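Local coordinates for proteasome assembly chaperone family protein (Pyrococcus furiosus, PDB 3VR0) that acts as an archaeal proteasome activator and is related to the chaperones that assist proteasome assembly, at residues V24-D29 / F89-S94; M71-I76 / E83-E88; D163-Y168 / V179-D184. All blocks are in the same frame, centred on the assembly; numbering follows the deposited sequence.

Contact 1: residues V24-D29 / F89-S94; sequences VYERPD and FYYWKS
Pro28 sets the CB-CG edge of its ring down on the face of the Tyr91 ring, and this pairing is the centre of the contact. Its CB sits 3.5 Å from the ring centroid and only 5° off the ring normal, a CH-pi contact over the face, while CG comes down nearer the rim, 3.5 Å from Tyr91 CD2. A proline suits the place because its compact ring presents C-H bonds to the aromatic cloud with little freedom to turn away. The CG of Tyr91 lies between its own backbone N and carbonyl carbon (chi1 77°), which stands the ring up from the strand to receive the proline.

Glu26 comes to the edge of the same ring, its carboxylate turned 88° against the ring plane. OE2 stays 3.8 Å from Tyr91 OH, a neighbour rather than a bonded partner. A water accepts from Asp29 N at 2.8 Å and makes a weak, longer bond to Tyr91 OH.

Beyond the ring, the long chain of Lys93 bends at its last torsion and brings NZ to Asp29 O at 3.1 Å, tilted from the carbonyl plane. The same NZ forms a salt bridge with Asp29 OD2 at 3.4 Å, its hydrogen bond weak.

Pro28 also touches Phe62, so the loop after strand 21-24 spans the intervening strand 60-66: a proline-aromatic contact with a flanking ion pair, laying a loop across the mixed sheet near its edge.

Contact 2: residues M71-I76 / E83-E88; sequences MHQVLI and ELMKNE
Leu75 and Met85 meet at about a right angle, Leu75 CG lying 3.7 Å from Met85 CG. Met85 then turns at its last torsion (chi3 -67°), carrying CE to Met71 CB at a tight 3.2 Å; a flexible thioether suits this winding path. Gln73 crosses it at a slant, with its CG 3.8 Å from Met85 CE. An alanine in place of Gln73 would probably open a gap beside the Met85 thioether and leave its methyl freer to turn. On another side Val74 CG2 packs on Leu84 CD2.

The backbones of Leu75 and Glu83 form an antiparallel hydrogen-bonded pair: Leu75 N to Glu83 O is 2.8 Å and nearly straight, and Glu83 N to Leu75 O is 3.1 Å. Farther along, a water bridges the separating chains, donating to Met71 O and Gln73 O and accepting from Met85 N.

At the polar edge Lys86 NZ reaches Glu83 OE1 at 2.6 Å, from above the carboxylate plane, and Glu88 OE2 at longer range; Arg77 also pairs with Glu83. Gln73 to Leu75 continue the ladder onto a strand of the second subunit. The chemistry thus implies a short hairpin with an apolar filling, tied at Glu83 to the start of strand 87-92 by a charge network in which Lys86 is likely to offset both carboxylates.

Contact 3: residues D163-Y168 / V179-D184; sequences DLIEYY and VIWRED
Trp181 points its CB from the strand toward Ile165 on helix 164-172, and the indole carries nearly all of the contact. CG lies anti to the carbonyl carbon (chi1 -70°), which sends the ring system out across the isoleucine. The first ring atom to meet it is CD2, at the fusion of the two rings, 3.9 Å from Ile165 CG2. Next comes CE3, 3.7 Å from the same methyl. CG2 thus sits over the face of the six-membered ring, 3.8 Å from its centroid and 12° off the normal, as a CH-pi contact. At CZ3 the other branch joins in, with Ile165 CG1 3.7 Å away; the two side chains slide past each other in opposite directions. A beta-branched residue suits the helix here because both arms of its fork can rest on one flat surface.

At the far end CH2 leaves the isoleucine side chain for the helix backbone and the next turn. It lies 3.7 Å from Ile165 O and 4.0 Å from Tyr168 CB, which meets the indole at its edge, near the ring plane. Tyr168 lends only the root of its side chain: its hydroxyl is hydrogen-bonded to Glu137. Lys169 adds a cation-pi contact to the indole.

Just past the strand, Arg182 grips Asp184 side-on, NE to OD1 and NH2 to OD2, which ties the two ends of this short loop segment to each other, and Arg182 O bonds Ser80 of the third subunit.

The axes of residues 164-168 and 179-181 run nearly antiparallel, at 169°, and approach to 11.5 Å, as expected within a beta-alpha-beta unit. Trp181 fills the space between them, also touching Val159 on strand 155-159 and Ile208 on strand 206-214, so that helix 164-172 is seated on the sheet beside strand 179-181, one of the two edge strands of the sheet within this chain.

In the fold
From the N terminus, the chain leaves strand 21-24 in the loop that contact 1 will use, and returns to it some 60 residues later at the end of strand 87-92. Within that long excursion lies contact 2, which closes the much shorter hairpin of strands 73-76 and 82-84 before the chain enters strand 87-92, the element both contacts share. Contact 3 follows in series, joining the helix and second strand of the beta-alpha-beta unit 155-159, 164-172, 179-181. Contacts 1 and 3 both reach the large mixed sheet, toward its two ends, with about 30 Å between centres. Contacts 2 and 3 lie on opposite sides of the chain's centre, each facing a different neighbouring subunit.

Contact 1: residues V24-D29 / F89-S94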
loop_
_atom_site.group_PDB
_atom_site.type_symbol
_atom_site.label_atom_id
_atom_site.label_comp_id
_atom_site.label_asym_id
_atom_site.label_seq_id
_atom_site.Cartn_x
_atom_site.Cartn_y
_atom_site.Cartn_z
ATOM N N VAL C 24 -14.681 -5.190 24.226
ATOM C CA VAL C 24 -14.386 -5.978 25.429
ATOM C C VAL C 24 -15.690 -6.189 26.157
ATOM O O VAL C 24 -16.347 -5.225 26.488
ATOM C CB VAL C 24 -13.414 -5.268 26.341
ATOM C CG1 VAL C 24 -13.094 -6.141 27.634
ATOM C CG2 VAL C 24 -12.172 -4.873 25.563
ATOM N N TYR C 25 -16.069 -7.446 26.373
ATOM C CA TYR C 25 -17.370 -7.757 26.940
ATOM C C TYR C 25 -17.391 -7.637 28.465
ATOM O O TYR C 25 -18.364 -7.134 29.003
ATOM C CB TYR C 25 -17.885 -9.113 26.435
ATOM C CG TYR C 25 -18.030 -9.054 24.913
ATOM C CD1 TYR C 25 -18.806 -8.044 24.311
ATOM C CD2 TYR C 25 -17.362 -9.972 24.080
ATOM C CE1 TYR C 25 -18.930 -7.963 22.928
ATOM C CE2 TYR C 25 -17.473 -9.905 22.714
ATOM C CZ TYR C 25 -18.260 -8.895 22.129
ATOM O OH TYR C 25 -18.380 -8.815 20.756
ATOM N N GLU C 26 -16.303 -8.062 29.121
ATOM C CA GLU C 26 -16.130 -7.930 30.567
ATOM C C GLU C 26 -14.644 -7.940 30.860
ATOM O O GLU C 26 -13.834 -8.390 30.043
ATOM C CB GLU C 26 -16.793 -9.140 31.276
ATOM C CG GLU C 26 -16.122 -10.477 30.877
ATOM C CD GLU C 26 -16.539 -11.669 31.733
ATOM O OE1 GLU C 26 -16.616 -11.521 32.976
ATOM O OE2 GLU C 26 -16.808 -12.748 31.138
ATOM N N ARG C 27 -14.294 -7.526 32.057
ATOM C CA ARG C 27 -12.981 -7.669 32.600
ATOM C C ARG C 27 -12.880 -8.895 33.502
ATOM O O ARG C 27 -13.294 -8.853 34.681
ATOM C CB ARG C 27 -12.638 -6.463 33.430
ATOM C CG ARG C 27 -12.926 -5.131 32.706
ATOM C CD ARG C 27 -11.609 -4.365 32.793
ATOM N NE ARG C 27 -11.423 -3.813 31.495
ATOM C CZ ARG C 27 -10.267 -3.474 30.992
ATOM N NH1 ARG C 27 -9.150 -3.655 31.682
ATOM N NH2 ARG C 27 -10.267 -2.997 29.769
ATOM N N PRO C 28 -12.243 -9.952 33.004
ATOM C CA PRO C 28 -12.159 -11.202 33.765
ATOM C C PRO C 28 -11.246 -11.082 34.957
ATOM O O PRO C 28 -10.296 -10.237 35.025
ATOM C CB PRO C 28 -11.607 -12.229 32.734
ATOM C CG PRO C 28 -11.862 -11.535 31.338
ATOM C CD PRO C 28 -11.612 -10.073 31.677
ATOM N N ASP C 29 -11.543 -11.960 35.890
ATOM C CA ASP C 29 -10.893 -12.009 37.172
ATOM C C ASP C 29 -9.657 -12.866 36.994
ATOM O O ASP C 29 -9.610 -14.043 37.440
ATOM C CB ASP C 29 -11.862 -12.620 38.216
ATOM C CG ASP C 29 -11.215 -12.749 39.588
ATOM O OD1 ASP C 29 -10.220 -12.051 39.800
ATOM O OD2 ASP C 29 -11.704 -13.526 40.434
ATOM N N PHE C 89 -10.698 -13.161 21.762
ATOM C CA PHE C 89 -9.922 -13.480 22.940
ATOM C C PHE C 89 -10.791 -14.296 23.911
ATOM O O PHE C 89 -11.947 -13.923 24.171
ATOM C CB PHE C 89 -9.458 -12.212 23.658
ATOM C CG PHE C 89 -8.489 -11.384 22.886
ATOM C CD1 PHE C 89 -7.094 -11.474 23.143
ATOM C CD2 PHE C 89 -8.941 -10.464 21.953
ATOM C CE1 PHE C 89 -6.185 -10.656 22.451
ATOM C CE2 PHE C 89 -8.013 -9.640 21.227
ATOM C CZ PHE C 89 -6.664 -9.733 21.480
ATOM N N TYR C 90 -10.223 -15.392 24.432
ATOM C CA TYR C 90 -10.874 -16.258 25.422
ATOM C C TYR C 90 -10.024 -16.255 26.673
ATOM O O TYR C 90 -8.792 -16.121 26.592
ATOM C CB TYR C 90 -10.964 -17.711 24.915
ATOM C CG TYR C 90 -11.930 -17.879 23.773
ATOM C CD1 TYR C 90 -13.184 -18.422 23.969
ATOM C CD2 TYR C 90 -11.585 -17.465 22.497
ATOM C CE1 TYR C 90 -14.078 -18.548 22.903
ATOM C CE2 TYR C 90 -12.450 -17.589 21.439
ATOM C CZ TYR C 90 -13.689 -18.118 21.643
ATOM O OH TYR C 90 -14.523 -18.225 20.560
ATOM N N TYR C 91 -10.632 -16.408 27.841
ATOM C CA TYR C 91 -9.774 -16.576 29.020
ATOM C C TYR C 91 -10.070 -17.866 29.783
ATOM O O TYR C 91 -11.171 -18.448 29.691
ATOM C CB TYR C 91 -9.908 -15.375 29.968
ATOM C CG TYR C 91 -11.203 -15.400 30.803
ATOM C CD1 TYR C 91 -11.236 -16.006 32.081
ATOM C CD2 TYR C 91 -12.369 -14.846 30.296
ATOM C CE1 TYR C 91 -12.421 -16.017 32.854
ATOM C CE2 TYR C 91 -13.539 -14.825 31.030
ATOM C CZ TYR C 91 -13.571 -15.432 32.308
ATOM O OH TYR C 91 -14.750 -15.402 32.999
ATOM N N TRP C 92 -9.093 -18.280 30.571
ATOM C CA TRP C 92 -9.303 -19.420 31.466
ATOM C C TRP C 92 -8.750 -19.017 32.800
ATOM O O TRP C 92 -7.613 -18.520 32.881
ATOM C CB TRP C 92 -8.574 -20.662 30.977
ATOM C CG TRP C 92 -8.724 -21.887 31.814
ATOM C CD1 TRP C 92 -9.825 -22.734 31.864
ATOM C CD2 TRP C 92 -7.728 -22.467 32.674
ATOM N NE1 TRP C 92 -9.543 -23.799 32.700
ATOM C CE2 TRP C 92 -8.283 -23.650 33.222
ATOM C CE3 TRP C 92 -6.420 -22.085 33.059
ATOM C CZ2 TRP C 92 -7.569 -24.478 34.121
ATOM C CZ3 TRP C 92 -5.707 -22.906 33.943
ATOM C CH2 TRP C 92 -6.302 -24.105 34.472
ATOM N N LYS C 93 -9.570 -19.180 33.835
ATOM C CA LYS C 93 -9.110 -18.853 35.192
ATOM C C LYS C 93 -8.671 -20.156 35.834
ATOM O O LYS C 93 -9.423 -21.105 35.865
ATOM C CB LYS C 93 -10.224 -18.162 35.990
ATOM C CG LYS C 93 -9.811 -17.677 37.413
ATOM C CD LYS C 93 -11.055 -17.198 38.231
ATOM C CE LYS C 93 -10.657 -16.755 39.679
ATOM N NZ LYS C 93 -9.380 -15.970 39.803
ATOM N N SER C 94 -7.430 -20.238 36.289
ATOM C CA SER C 94 -6.996 -21.473 36.946
ATOM C C SER C 94 -7.770 -21.732 38.262
ATOM O O SER C 94 -8.045 -20.785 39.013
ATOM C CB SER C 94 -5.524 -21.396 37.287
ATOM O OG SER C 94 -5.181 -22.498 38.104
HETATM O O HOH W 1 -13.836 -13.511 35.690
#

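Contact 2: residues M71-I76 / E83-E88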
loop_
_atom_site.group_PDB
_atom_site.type_symbol
_atom_site.label_atom_id
_atom_site.label_comp_id
_atom_site.label_asym_id
_atom_site.label_seq_id
_atom_site.Cartn_x
_atom_site.Cartn_y
_atom_site.Cartn_z
ATOM N N MET C 71 -8.801 -8.063 5.437
ATOM C CA MET C 71 -9.472 -8.042 4.122
ATOM C C MET C 71 -10.858 -7.367 4.211
ATOM O O MET C 71 -11.620 -7.547 5.201
ATOM C CB MET C 71 -9.577 -9.464 3.578
ATOM C CG MET C 71 -10.298 -9.593 2.232
ATOM S SD MET C 71 -9.503 -8.650 0.907
ATOM C CE MET C 71 -10.869 -8.940 -0.233
ATOM N N HIS C 72 -11.171 -6.601 3.170
ATOM C CA HIS C 72 -12.334 -5.752 3.143
ATOM C C HIS C 72 -13.596 -6.535 2.795
ATOM O O HIS C 72 -14.244 -6.288 1.775
ATOM C CB HIS C 72 -12.102 -4.575 2.176
ATOM C CG HIS C 72 -11.623 -4.968 0.806
ATOM N ND1 HIS C 72 -10.287 -5.182 0.516
ATOM C CD2 HIS C 72 -12.297 -5.143 -0.364
ATOM C CE1 HIS C 72 -10.162 -5.482 -0.771
ATOM N NE2 HIS C 72 -11.363 -5.471 -1.328
ATOM N N GLN C 73 -13.942 -7.499 3.651
ATOM C CA GLN C 73 -15.126 -8.326 3.414
ATOM C C GLN C 73 -15.769 -8.752 4.727
ATOM O O GLN C 73 -15.179 -8.651 5.806
ATOM C CB GLN C 73 -14.763 -9.612 2.664
ATOM C CG GLN C 73 -13.980 -10.596 3.587
ATOM C CD GLN C 73 -13.130 -11.617 2.794
ATOM O OE1 GLN C 73 -12.481 -12.474 3.383
ATOM N NE2 GLN C 73 -13.135 -11.518 1.483
ATOM N N VAL C 74 -16.959 -9.302 4.581
ATOM C CA VAL C 74 -17.712 -9.927 5.656
ATOM C C VAL C 74 -17.713 -11.425 5.412
ATOM O O VAL C 74 -17.589 -11.834 4.278
ATOM C CB VAL C 74 -19.091 -9.220 5.639
ATOM C CG1 VAL C 74 -20.246 -10.105 5.410
ATOM C CG2 VAL C 74 -19.173 -8.143 6.731
ATOM N N LEU C 75 -17.781 -12.238 6.465
ATOM C CA LEU C 75 -17.920 -13.697 6.333
ATOM C C LEU C 75 -19.324 -14.156 6.664
ATOM O O LEU C 75 -20.009 -13.544 7.477
ATOM C CB LEU C 75 -16.932 -14.468 7.243
ATOM C CG LEU C 75 -15.420 -14.324 7.006
ATOM C CD1 LEU C 75 -14.615 -15.021 8.095
ATOM C CD2 LEU C 75 -14.993 -14.842 5.610
ATOM N N ILE C 76 -19.749 -15.235 6.023
ATOM C CA ILE C 76 -21.042 -15.817 6.328
ATOM C C ILE C 76 -20.855 -16.674 7.580
ATOM O O ILE C 76 -19.981 -17.563 7.617
ATOM C CB ILE C 76 -21.557 -16.698 5.169
ATOM C CG1 ILE C 76 -21.687 -15.896 3.876
ATOM C CG2 ILE C 76 -22.892 -17.346 5.559
ATOM C CD1 ILE C 76 -22.607 -14.718 3.935
ATOM N N GLU C 83 -20.724 -11.167 9.288
ATOM C CA GLU C 83 -19.854 -10.528 10.240
ATOM C C GLU C 83 -18.467 -10.180 9.649
ATOM O O GLU C 83 -17.851 -10.992 8.979
ATOM C CB GLU C 83 -19.664 -11.449 11.444
ATOM C CG GLU C 83 -19.119 -10.752 12.653
ATOM C CD GLU C 83 -19.195 -11.619 13.917
ATOM O OE1 GLU C 83 -19.004 -12.850 13.823
ATOM O OE2 GLU C 83 -19.413 -11.049 15.013
ATOM N N LEU C 84 -17.960 -8.993 9.969
ATOM C CA LEU C 84 -16.585 -8.657 9.677
ATOM C C LEU C 84 -15.635 -9.739 10.164
ATOM O O LEU C 84 -15.942 -10.509 11.100
ATOM C CB LEU C 84 -16.205 -7.340 10.344
ATOM C CG LEU C 84 -16.866 -6.055 9.881
ATOM C CD1 LEU C 84 -16.372 -4.960 10.813
ATOM C CD2 LEU C 84 -16.514 -5.729 8.434
ATOM N N MET C 85 -14.464 -9.775 9.537
ATOM C CA MET C 85 -13.419 -10.643 9.993
ATOM C C MET C 85 -12.858 -10.111 11.303
ATOM O O MET C 85 -12.880 -8.888 11.557
ATOM C CB MET C 85 -12.365 -10.802 8.908
ATOM C CG MET C 85 -12.974 -11.600 7.668
ATOM S SD MET C 85 -11.714 -12.304 6.659
ATOM C CE MET C 85 -11.117 -10.757 6.109
ATOM N N LYS C 86 -12.421 -11.030 12.153
ATOM C CA LYS C 86 -12.159 -10.661 13.529
ATOM C C LYS C 86 -11.219 -11.660 14.174
ATOM O O LYS C 86 -10.966 -12.755 13.615
ATOM C CB LYS C 86 -13.510 -10.592 14.301
ATOM C CG LYS C 86 -14.138 -12.010 14.559
ATOM C CD LYS C 86 -15.602 -11.934 15.096
ATOM C CE LYS C 86 -16.085 -13.341 15.453
ATOM N NZ LYS C 86 -17.493 -13.309 15.940
ATOM N N ASN C 87 -10.642 -11.256 15.297
ATOM C CA ASN C 87 -9.964 -12.189 16.187
ATOM C C ASN C 87 -10.789 -12.209 17.492
ATOM O O ASN C 87 -11.559 -11.250 17.772
ATOM C CB ASN C 87 -8.526 -11.751 16.483
ATOM C CG ASN C 87 -7.646 -11.685 15.219
ATOM O OD1 ASN C 87 -6.571 -11.089 15.267
ATOM N ND2 ASN C 87 -8.103 -12.297 14.090
ATOM N N GLU C 88 -10.611 -13.265 18.282
ATOM C CA GLU C 88 -11.401 -13.451 19.487
ATOM C C GLU C 88 -10.456 -13.749 20.592
ATOM O O GLU C 88 -9.497 -14.497 20.378
ATOM C CB GLU C 88 -12.349 -14.635 19.327
ATOM C CG GLU C 88 -13.418 -14.449 18.259
ATOM C CD GLU C 88 -14.317 -15.699 18.093
ATOM O OE1 GLU C 88 -13.822 -16.870 18.213
ATOM O OE2 GLU C 88 -15.537 -15.512 17.849
HETATM O O HOH W 2 -13.216 -7.757 7.627
#

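Contact 3: residues D163-Y168 / V179-D184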
loop_
_atom_site.group_PDB
_atom_site.type_symbol
_atom_site.label_atom_id
_atom_site.label_comp_id
_atom_site.label_asym_id
_atom_site.label_seq_id
_atom_site.Cartn_x
_atom_site.Cartn_y
_atom_site.Cartn_z
ATOM N N ASP C 163 18.088 -16.728 28.878
ATOM C CA ASP C 163 17.881 -17.433 30.159
ATOM C C ASP C 163 16.661 -18.343 30.200
ATOM O O ASP C 163 16.548 -19.221 31.057
ATOM C CB ASP C 163 17.882 -16.476 31.360
ATOM C CG ASP C 163 16.854 -15.349 31.246
ATOM O OD1 ASP C 163 16.785 -14.695 30.188
ATOM O OD2 ASP C 163 16.124 -15.089 32.240
ATOM N N LEU C 164 15.771 -18.139 29.241
ATOM C CA LEU C 164 14.512 -18.830 29.183
ATOM C C LEU C 164 14.661 -20.180 28.532
ATOM O O LEU C 164 13.735 -20.997 28.581
ATOM C CB LEU C 164 13.504 -17.997 28.367
ATOM C CG LEU C 164 12.965 -16.721 29.009
ATOM C CD1 LEU C 164 12.148 -15.970 27.980
ATOM C CD2 LEU C 164 12.113 -17.058 30.261
ATOM N N ILE C 165 15.780 -20.421 27.861
ATOM C CA ILE C 165 15.935 -21.751 27.245
ATOM C C ILE C 165 15.860 -22.871 28.303
ATOM O O ILE C 165 15.137 -23.858 28.119
ATOM C CB ILE C 165 17.209 -21.912 26.428
ATOM C CG1 ILE C 165 17.135 -21.041 25.169
ATOM C CG2 ILE C 165 17.344 -23.383 26.003
ATOM C CD1 ILE C 165 18.441 -20.968 24.367
ATOM N N GLU C 166 16.554 -22.694 29.421
ATOM C CA GLU C 166 16.564 -23.777 30.408
ATOM C C GLU C 166 15.312 -23.739 31.301
ATOM O O GLU C 166 14.805 -24.797 31.751
ATOM C CB GLU C 166 17.875 -23.838 31.180
ATOM C CG GLU C 166 18.115 -22.774 32.241
ATOM C CD GLU C 166 19.180 -23.249 33.246
ATOM O OE1 GLU C 166 19.563 -24.452 33.172
ATOM O OE2 GLU C 166 19.633 -22.439 34.100
ATOM N N TYR C 167 14.762 -22.528 31.448
ATOM C CA TYR C 167 13.452 -22.378 32.065
ATOM C C TYR C 167 12.470 -23.272 31.344
ATOM O O TYR C 167 11.884 -24.155 31.962
ATOM C CB TYR C 167 12.972 -20.913 32.102
ATOM C CG TYR C 167 11.587 -20.765 32.682
ATOM C CD1 TYR C 167 11.366 -20.848 34.081
ATOM C CD2 TYR C 167 10.486 -20.567 31.852
ATOM C CE1 TYR C 167 10.085 -20.729 34.621
ATOM C CE2 TYR C 167 9.198 -20.441 32.386
ATOM C CZ TYR C 167 9.009 -20.523 33.773
ATOM O OH TYR C 167 7.731 -20.414 34.279
ATOM N N TYR C 168 12.312 -23.089 30.031
ATOM C CA TYR C 168 11.321 -23.887 29.323
ATOM C C TYR C 168 11.780 -25.310 29.128
ATOM O O TYR C 168 10.959 -26.206 29.023
ATOM C CB TYR C 168 10.889 -23.274 27.981
ATOM C CG TYR C 168 10.105 -22.010 28.159
ATOM C CD1 TYR C 168 10.672 -20.777 27.881
ATOM C CD2 TYR C 168 8.804 -22.049 28.633
ATOM C CE1 TYR C 168 9.970 -19.613 28.075
ATOM C CE2 TYR C 168 8.097 -20.909 28.845
ATOM C CZ TYR C 168 8.673 -19.691 28.563
ATOM O OH TYR C 168 7.953 -18.560 28.752
ATOM N N VAL C 179 11.399 -31.625 20.870
ATOM C CA VAL C 179 11.448 -30.181 20.785
ATOM C C VAL C 179 12.860 -29.769 20.426
ATOM O O VAL C 179 13.775 -29.906 21.254
ATOM C CB VAL C 179 11.034 -29.478 22.134
ATOM C CG1 VAL C 179 11.312 -27.969 22.077
ATOM C CG2 VAL C 179 9.562 -29.745 22.474
ATOM N N ILE C 180 13.028 -29.257 19.205
ATOM C CA ILE C 180 14.323 -28.787 18.728
ATOM C C ILE C 180 14.496 -27.317 19.030
ATOM O O ILE C 180 13.666 -26.518 18.626
ATOM C CB ILE C 180 14.462 -28.979 17.197
ATOM C CG1 ILE C 180 14.234 -30.446 16.821
ATOM C CG2 ILE C 180 15.826 -28.449 16.694
ATOM C CD1 ILE C 180 14.927 -31.427 17.757
ATOM N N TRP C 181 15.578 -26.982 19.729
ATOM C CA TRP C 181 15.980 -25.617 19.983
ATOM C C TRP C 181 16.700 -24.991 18.765
ATOM O O TRP C 181 17.875 -25.298 18.521
ATOM C CB TRP C 181 16.811 -25.564 21.283
ATOM C CG TRP C 181 15.889 -25.831 22.439
ATOM C CD1 TRP C 181 15.532 -27.058 22.952
ATOM C CD2 TRP C 181 15.104 -24.860 23.147
ATOM N NE1 TRP C 181 14.613 -26.895 23.954
ATOM C CE2 TRP C 181 14.328 -25.559 24.091
ATOM C CE3 TRP C 181 14.997 -23.461 23.081
ATOM C CZ2 TRP C 181 13.454 -24.905 24.972
ATOM C CZ3 TRP C 181 14.133 -22.814 23.963
ATOM C CH2 TRP C 181 13.375 -23.537 24.892
ATOM N N ARG C 182 15.989 -24.114 18.032
ATOM C CA ARG C 182 16.350 -23.687 16.649
ATOM C C ARG C 182 17.716 -23.114 16.537
ATOM O O ARG C 182 18.100 -22.268 17.333
ATOM C CB ARG C 182 15.393 -22.616 16.132
ATOM C CG ARG C 182 13.992 -23.085 15.979
ATOM C CD ARG C 182 13.137 -21.945 15.576
ATOM N NE ARG C 182 13.388 -21.573 14.196
ATOM C CZ ARG C 182 12.450 -21.169 13.359
ATOM N NH1 ARG C 182 11.182 -21.068 13.767
ATOM N NH2 ARG C 182 12.784 -20.836 12.115
ATOM N N GLU C 183 18.468 -23.545 15.541
ATOM C CA GLU C 183 19.792 -22.930 15.354
ATOM C C GLU C 183 19.917 -22.217 14.005
ATOM O O GLU C 183 21.001 -21.771 13.644
ATOM C CB GLU C 183 20.914 -23.970 15.483
ATOM C CG GLU C 183 20.852 -24.917 16.694
ATOM C CD GLU C 183 21.972 -25.983 16.662
ATOM O OE1 GLU C 183 22.507 -26.276 15.563
ATOM O OE2 GLU C 183 22.321 -26.526 17.740
ATOM N N ASP C 184 18.815 -22.115 13.264
ATOM C CA ASP C 184 18.837 -21.558 11.914
ATOM C C ASP C 184 18.938 -20.036 11.953
ATOM O O ASP C 184 17.966 -19.341 11.653
ATOM C CB ASP C 184 17.611 -22.024 11.121
ATOM C CG ASP C 184 16.247 -21.718 11.847
ATOM O OD1 ASP C 184 16.152 -21.850 13.106
ATOM O OD2 ASP C 184 15.268 -21.375 11.133
#